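Local coordinates for MsStt7d protein (Micromonas, PDB 4IX3) that probably phosphorylates proteins with ATP, as a homologue of the state transition kinase Stt7 whose catalytic domain is described here, at residues Glu220-Leu223 and Leu224-Gly227; Ala242-Pro245 and Asp246-Asp249. All blocks are in the same frame, centred on the assembly; numbering follows the deposited sequence.

Contact 1 (Glu220-Leu223 and Leu224-Gly227); sequences ELYL and LPPG
Tyr-222 and Pro-225 meet across a tight bend, with the proline laid over one face of the phenol ring. Pro-225 CA is 3.8 Å from the centroid of the Tyr-222 ring and 17° off its normal, a CH-pi contact displaced toward the rim. That offset brings the proline ring to the CE1 side, where Tyr-222 CE1 and Pro-225 CB are 3.8 Å apart. The peptide leading into the proline packs on the root of the ring: Leu-224 O is 3.3 Å from Tyr-222 CB, and Pro-225 N is 3.4 Å from Tyr-222 CD1. Pro-226 adds a looser apolar touch, its CD 4.3 Å from Tyr-222 CD2. The tyrosine can reach back over the bend because CG sits between its own backbone N and carbonyl carbon (chi1 56°). The bend opens at Glu-220, which by sequence occupies the place of the glutamate of the kinase APE motif, at the end of the activation segment; its carboxylate makes the salt bridge to Arg-326 expected in this fold, and a second one to Lys-217. The leucines turn to other partners: Leu-223 packs on Arg-167, Leu-224 on Tyr-204 and on Leu-239 of helix 236-243, and Leu-221 against Met-57 of the second subunit. Further out, Arg-323 holds the two carbonyls of the bend, NH2 bonding Tyr-222 O and NH1 bonding Leu-223 O.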
ATOM      1  N   GLU B 220     -16.425 -12.622  -0.464  1.00 18.98           N
ATOM      2  CA  GLU B 220     -17.032 -11.511  -1.214  1.00 18.25           C
ATOM      3  C   GLU B 220     -16.108 -10.303  -1.094  1.00 21.15           C
ATOM      4  O   GLU B 220     -16.474  -9.252  -0.553  1.00 22.46           O
ATOM      5  CB  GLU B 220     -18.426 -11.156  -0.717  1.00 20.16           C
ATOM      6  CG  GLU B 220     -19.351 -12.349  -0.848  1.00 20.80           C
ATOM      7  CD  GLU B 220     -20.761 -12.103  -0.351  1.00 25.83           C
ATOM      8  OE1 GLU B 220     -21.128 -10.932  -0.071  1.00 26.09           O
ATOM      9  OE2 GLU B 220     -21.475 -13.124  -0.202  1.00 30.00           O
ATOM     10  N   LEU B 221     -14.943 -10.433  -1.726  1.00 21.72           N
ATOM     11  CA  LEU B 221     -13.949  -9.365  -1.796  1.00 24.22           C
ATOM     12  C   LEU B 221     -14.181  -8.433  -3.002  1.00 23.15           C
ATOM     13  O   LEU B 221     -13.392  -7.526  -3.271  1.00 31.55           O
ATOM     14  CB  LEU B 221     -12.526  -9.954  -1.744  1.00 24.31           C
ATOM     15  CG  LEU B 221     -12.308 -10.850  -0.528  1.00 27.77           C
ATOM     16  CD1 LEU B 221     -10.907 -11.434  -0.666  1.00 30.17           C
ATOM     17  CD2 LEU B 221     -12.542 -10.145   0.806  1.00 29.06           C
ATOM     18  N   TYR B 222     -15.280  -8.623  -3.713  1.00 22.61           N
ATOM     19  CA  TYR B 222     -15.606  -7.910  -4.946  1.00 22.35           C
ATOM     20  C   TYR B 222     -16.838  -7.006  -4.784  1.00 22.84           C
ATOM     21  O   TYR B 222     -17.635  -7.191  -3.855  1.00 21.28           O
ATOM     22  CB  TYR B 222     -15.920  -8.930  -6.053  1.00 25.62           C
ATOM     23  CG  TYR B 222     -17.048  -9.918  -5.691  1.00 23.46           C
ATOM     24  CD1 TYR B 222     -18.402  -9.543  -5.781  1.00 25.15           C
ATOM     25  CD2 TYR B 222     -16.749 -11.200  -5.221  1.00 23.14           C
ATOM     26  CE1 TYR B 222     -19.418 -10.416  -5.411  1.00 24.22           C
ATOM     27  CE2 TYR B 222     -17.763 -12.085  -4.866  1.00 21.23           C
ATOM     28  CZ  TYR B 222     -19.081 -11.687  -4.957  1.00 23.79           C
ATOM     29  OH  TYR B 222     -20.026 -12.625  -4.599  1.00 25.77           O
ATOM     30  N   LEU B 223     -17.057  -6.103  -5.741  1.00 23.76           N
ATOM     31  CA  LEU B 223     -18.333  -5.414  -5.926  1.00 22.63           C
ATOM     32  C   LEU B 223     -19.195  -6.135  -6.946  1.00 23.38           C
ATOM     33  O   LEU B 223     -20.377  -6.386  -6.694  1.00 23.36           O
ATOM     34  CB  LEU B 223     -18.157  -3.937  -6.305  1.00 20.85           C
ATOM     35  CG  LEU B 223     -17.493  -3.067  -5.239  1.00 19.71           C
ATOM     36  CD1 LEU B 223     -17.477  -1.616  -5.677  1.00 18.58           C
ATOM     37  CD2 LEU B 223     -18.210  -3.181  -3.897  1.00 18.45           C
ATOM     38  N   LEU B 224     -18.603  -6.560  -8.055  1.00 23.67           N
ATOM     39  CA  LEU B 224     -19.324  -7.358  -9.050  1.00 23.61           C
ATOM     40  C   LEU B 224     -18.610  -8.700  -9.069  1.00 29.27           C
ATOM     41  O   LEU B 224     -17.376  -8.723  -9.008  1.00 29.95           O
ATOM     42  CB  LEU B 224     -19.168  -6.764 -10.448  1.00 26.62           C
ATOM     43  CG  LEU B 224     -19.897  -5.448 -10.668  1.00 26.10           C
ATOM     44  CD1 LEU B 224     -19.551  -4.813 -12.012  1.00 26.86           C
ATOM     45  CD2 LEU B 224     -21.398  -5.605 -10.466  1.00 32.19           C
ATOM     46  N   PRO B 225     -19.370  -9.821  -9.029  1.00 29.01           N
ATOM     47  CA  PRO B 225     -18.742 -11.135  -9.078  1.00 33.56           C
ATOM     48  C   PRO B 225     -18.105 -11.386 -10.453  1.00 39.23           C
ATOM     49  O   PRO B 225     -18.595 -10.889 -11.477  1.00 37.69           O
ATOM     50  CB  PRO B 225     -19.929 -12.059  -8.834  1.00 38.79           C
ATOM     51  CG  PRO B 225     -21.064 -11.382  -9.531  1.00 34.78           C
ATOM     52  CD  PRO B 225     -20.827  -9.911  -9.244  1.00 29.51           C
ATOM     53  N   PRO B 226     -16.974 -12.105 -10.466  1.00 48.96           N
ATOM     54  CA  PRO B 226     -16.338 -12.600 -11.682  1.00 40.94           C
ATOM     55  C   PRO B 226     -17.254 -13.003 -12.835  1.00 44.51           C
ATOM     56  O   PRO B 226     -16.979 -12.638 -13.983  1.00 43.33           O
ATOM     57  CB  PRO B 226     -15.544 -13.793 -11.170  1.00 32.75           C
ATOM     58  CG  PRO B 226     -15.026 -13.252  -9.878  1.00 45.94           C
ATOM     59  CD  PRO B 226     -16.091 -12.338  -9.308  1.00 54.12           C
ATOM     60  N   GLY B 227     -18.320 -13.737 -12.517  1.00 46.26           N
ATOM     61  CA  GLY B 227     -19.336 -14.124 -13.496  1.00 45.18           C
ATOM     62  C   GLY B 227     -19.987 -12.992 -14.273  1.00 55.62           C
ATOM     63  O   GLY B 227     -20.608 -13.240 -15.318  1.00 48.30           O
TER

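Contact 2 (Ala242-Pro245 and Asp246-Asp249); sequences AHKP and DRFD
The aliphatic end of Lys-244 lies across the guanidinium of Arg-247, the two chains crossing at a slant. Lys-244 CD stands 3.9 Å above the guanidinium plane, over its centre, and CE continues toward one corner, 3.8 Å from Arg-247 NH2. The contact is thus methylene on flat face; the ammonium turns off at chi4 (39°) to bond Glu-241 O, which keeps Lys-244 NZ 5.1 Å from Arg-247 NH2. Asp-246 takes the guanidinium at its edge instead. Arg-247 NH1 gives a salt-bridging hydrogen bond of 2.8 Å to the syn lone pair of Asp-246 OD1, which lies somewhat out of the guanidinium plane. Since NE also bonds Arg-326 O, the group is held from two directions and its rotation is restricted. The other carboxylate oxygen, Asp-246 OD2, rests on the lysine backbone, 3.4 Å from Lys-244 C.

All this surrounds the junction where helix 236-243 ends, Lys-244 breaks away with positive phi, and the chain turns into helix 246-261, the buried alpha-F helix of the kinase C-lobe. Two backbone bonds wind the opening turn, Arg-247 N to Lys-244 O at 2.9 Å and Phe-248 N to Pro-245 O at 3.0 Å. Both link residues three apart. Phe-248 CB lies 3.2 Å from Pro-245 O, beside that second bond, and with CG beside the carbonyl carbon (chi1 -176°) the ring heads away from the proline. Asp-249 matches the alpha-F aspartate of protein kinases: its carboxylate accepts from the backbone N atoms of His-166 and Arg-167, just before the magnesium ligand Asp-168, and from His-160 NE2.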
ATOM      1  N   ALA B 242     -28.964  -6.696  -9.865  1.00 27.31           N
ATOM      2  CA  ALA B 242     -28.617  -8.113  -9.850  1.00 28.62           C
ATOM      3  C   ALA B 242     -27.512  -8.486  -8.859  1.00 27.16           C
ATOM      4  O   ALA B 242     -27.604  -9.476  -8.124  1.00 28.00           O
ATOM      5  CB  ALA B 242     -28.232  -8.533 -11.260  1.00 30.95           C
ATOM      6  N   HIS B 243     -26.475  -7.665  -8.784  1.00 25.49           N
ATOM      7  CA  HIS B 243     -25.319  -8.030  -7.981  1.00 22.88           C
ATOM      8  C   HIS B 243     -25.190  -7.199  -6.723  1.00 19.43           C
ATOM      9  O   HIS B 243     -24.388  -7.552  -5.842  1.00 21.03           O
ATOM     10  CB  HIS B 243     -24.036  -7.931  -8.815  1.00 25.87           C
ATOM     11  CG  HIS B 243     -24.060  -8.778 -10.062  1.00 32.66           C
ATOM     12  ND1 HIS B 243     -24.263 -10.121 -10.043  1.00 34.68           N
ATOM     13  CD2 HIS B 243     -23.898  -8.427 -11.407  1.00 35.48           C
ATOM     14  CE1 HIS B 243     -24.223 -10.602 -11.314  1.00 52.14           C
ATOM     15  NE2 HIS B 243     -24.006  -9.564 -12.142  1.00 45.84           N
ATOM     16  N   LYS B 244     -25.966  -6.110  -6.609  1.00 19.10           N
ATOM     17  CA  LYS B 244     -26.082  -5.419  -5.325  1.00 17.77           C
ATOM     18  C   LYS B 244     -24.743  -5.044  -4.678  1.00 16.26           C
ATOM     19  O   LYS B 244     -24.446  -5.405  -3.519  1.00 16.67           O
ATOM     20  CB  LYS B 244     -26.918  -6.222  -4.306  1.00 19.93           C
ATOM     21  CG  LYS B 244     -28.289  -6.608  -4.833  1.00 22.11           C
ATOM     22  CD  LYS B 244     -29.111  -7.240  -3.722  1.00 24.51           C
ATOM     23  CE  LYS B 244     -30.595  -7.256  -3.998  1.00 29.35           C
ATOM     24  NZ  LYS B 244     -31.062  -7.550  -5.369  1.00 37.78           N
ATOM     25  N   PRO B 245     -23.890  -4.319  -5.433  1.00 18.12           N
ATOM     26  CA  PRO B 245     -22.575  -3.978  -4.907  1.00 16.39           C
ATOM     27  C   PRO B 245     -22.636  -3.125  -3.646  1.00 14.01           C
ATOM     28  O   PRO B 245     -21.715  -3.178  -2.812  1.00 16.27           O
ATOM     29  CB  PRO B 245     -21.923  -3.198  -6.049  1.00 18.13           C
ATOM     30  CG  PRO B 245     -23.100  -2.635  -6.827  1.00 17.48           C
ATOM     31  CD  PRO B 245     -24.165  -3.713  -6.742  1.00 18.49           C
ATOM     32  N   ASP B 246     -23.739  -2.387  -3.448  1.00 14.46           N
ATOM     33  CA  ASP B 246     -23.919  -1.611  -2.219  1.00 14.00           C
ATOM     34  C   ASP B 246     -23.947  -2.479  -0.961  1.00 12.08           C
ATOM     35  O   ASP B 246     -23.668  -1.997   0.121  1.00 13.30           O
ATOM     36  CB  ASP B 246     -25.192  -0.753  -2.313  1.00 14.33           C
ATOM     37  CG  ASP B 246     -26.417  -1.597  -2.584  1.00 14.77           C
ATOM     38  OD1 ASP B 246     -27.374  -1.484  -1.791  1.00 18.01           O
ATOM     39  OD2 ASP B 246     -26.433  -2.334  -3.598  1.00 18.36           O
ATOM     40  N   ARG B 247     -24.382  -3.732  -1.137  1.00 12.19           N
ATOM     41  CA  ARG B 247     -24.414  -4.688  -0.007  1.00 12.70           C
ATOM     42  C   ARG B 247     -23.010  -5.034   0.487  1.00 12.10           C
ATOM     43  O   ARG B 247     -22.858  -5.492   1.627  1.00 13.46           O
ATOM     44  CB  ARG B 247     -25.203  -5.954  -0.347  1.00 14.59           C
ATOM     45  CG  ARG B 247     -26.669  -5.863   0.048  1.00 17.59           C
ATOM     46  CD  ARG B 247     -27.431  -4.658  -0.497  1.00 17.08           C
ATOM     47  NE  ARG B 247     -28.862  -4.906  -0.388  1.00 15.61           N
ATOM     48  CZ  ARG B 247     -29.790  -4.355  -1.164  1.00 15.05           C
ATOM     49  NH1 ARG B 247     -29.463  -3.365  -1.995  1.00 17.99           N
ATOM     50  NH2 ARG B 247     -31.049  -4.767  -1.099  1.00 18.68           N
ATOM     51  N   PHE B 248     -21.951  -4.688  -0.279  1.00 12.33           N
ATOM     52  CA  PHE B 248     -20.604  -4.753   0.299  1.00 12.98           C
ATOM     53  C   PHE B 248     -20.472  -3.792   1.481  1.00 11.48           C
ATOM     54  O   PHE B 248     -19.939  -4.129   2.558  1.00 12.34           O
ATOM     55  CB  PHE B 248     -19.569  -4.416  -0.793  1.00 13.87           C
ATOM     56  CG  PHE B 248     -18.142  -4.548  -0.323  1.00 13.13           C
ATOM     57  CD1 PHE B 248     -17.362  -5.645  -0.711  1.00 15.57           C
ATOM     58  CD2 PHE B 248     -17.512  -3.545   0.399  1.00 12.95           C
ATOM     59  CE1 PHE B 248     -16.042  -5.791  -0.253  1.00 14.99           C
ATOM     60  CE2 PHE B 248     -16.199  -3.646   0.823  1.00 14.81           C
ATOM     61  CZ  PHE B 248     -15.454  -4.794   0.497  1.00 14.79           C
ATOM     62  N   ASP B 249     -21.014  -2.579   1.298  1.00 11.53           N
ATOM     63  CA  ASP B 249     -21.007  -1.594   2.378  1.00 11.69           C
ATOM     64  C   ASP B 249     -21.934  -1.990   3.543  1.00  9.86           C
ATOM     65  O   ASP B 249     -21.618  -1.719   4.689  1.00 10.41           O
ATOM     66  CB  ASP B 249     -21.438  -0.205   1.892  1.00 11.20           C
ATOM     67  CG  ASP B 249     -20.373   0.520   1.061  1.00 11.87           C
ATOM     68  OD1 ASP B 249     -19.164   0.175   1.132  1.00 10.80           O
ATOM     69  OD2 ASP B 249     -20.767   1.531   0.418  1.00 11.48           O
TER

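Overall arrangement
From the N terminus, the chain passes strand 193-194 and runs on through the activation segment to contact 1, at its end, where the loop folds on itself at 220-227. It then runs through helix 236-243, and contact 2 links the end of that helix to the start of helix 246-261. Both bends are local and follow in series, neither nested nor crossed, yet their centres lie 9 Å apart. They touch directly: Pro-225 CG packs 3.5 Å from His-243 ND1, and Leu-223 O lies 3.6 Å from Pro-245 CB. Arg-323 joins them as well, its NH1 bonding the carbonyl oxygens of Leu-223 and His-243. The end of the activation segment is thereby fastened to the start of helix 246-261.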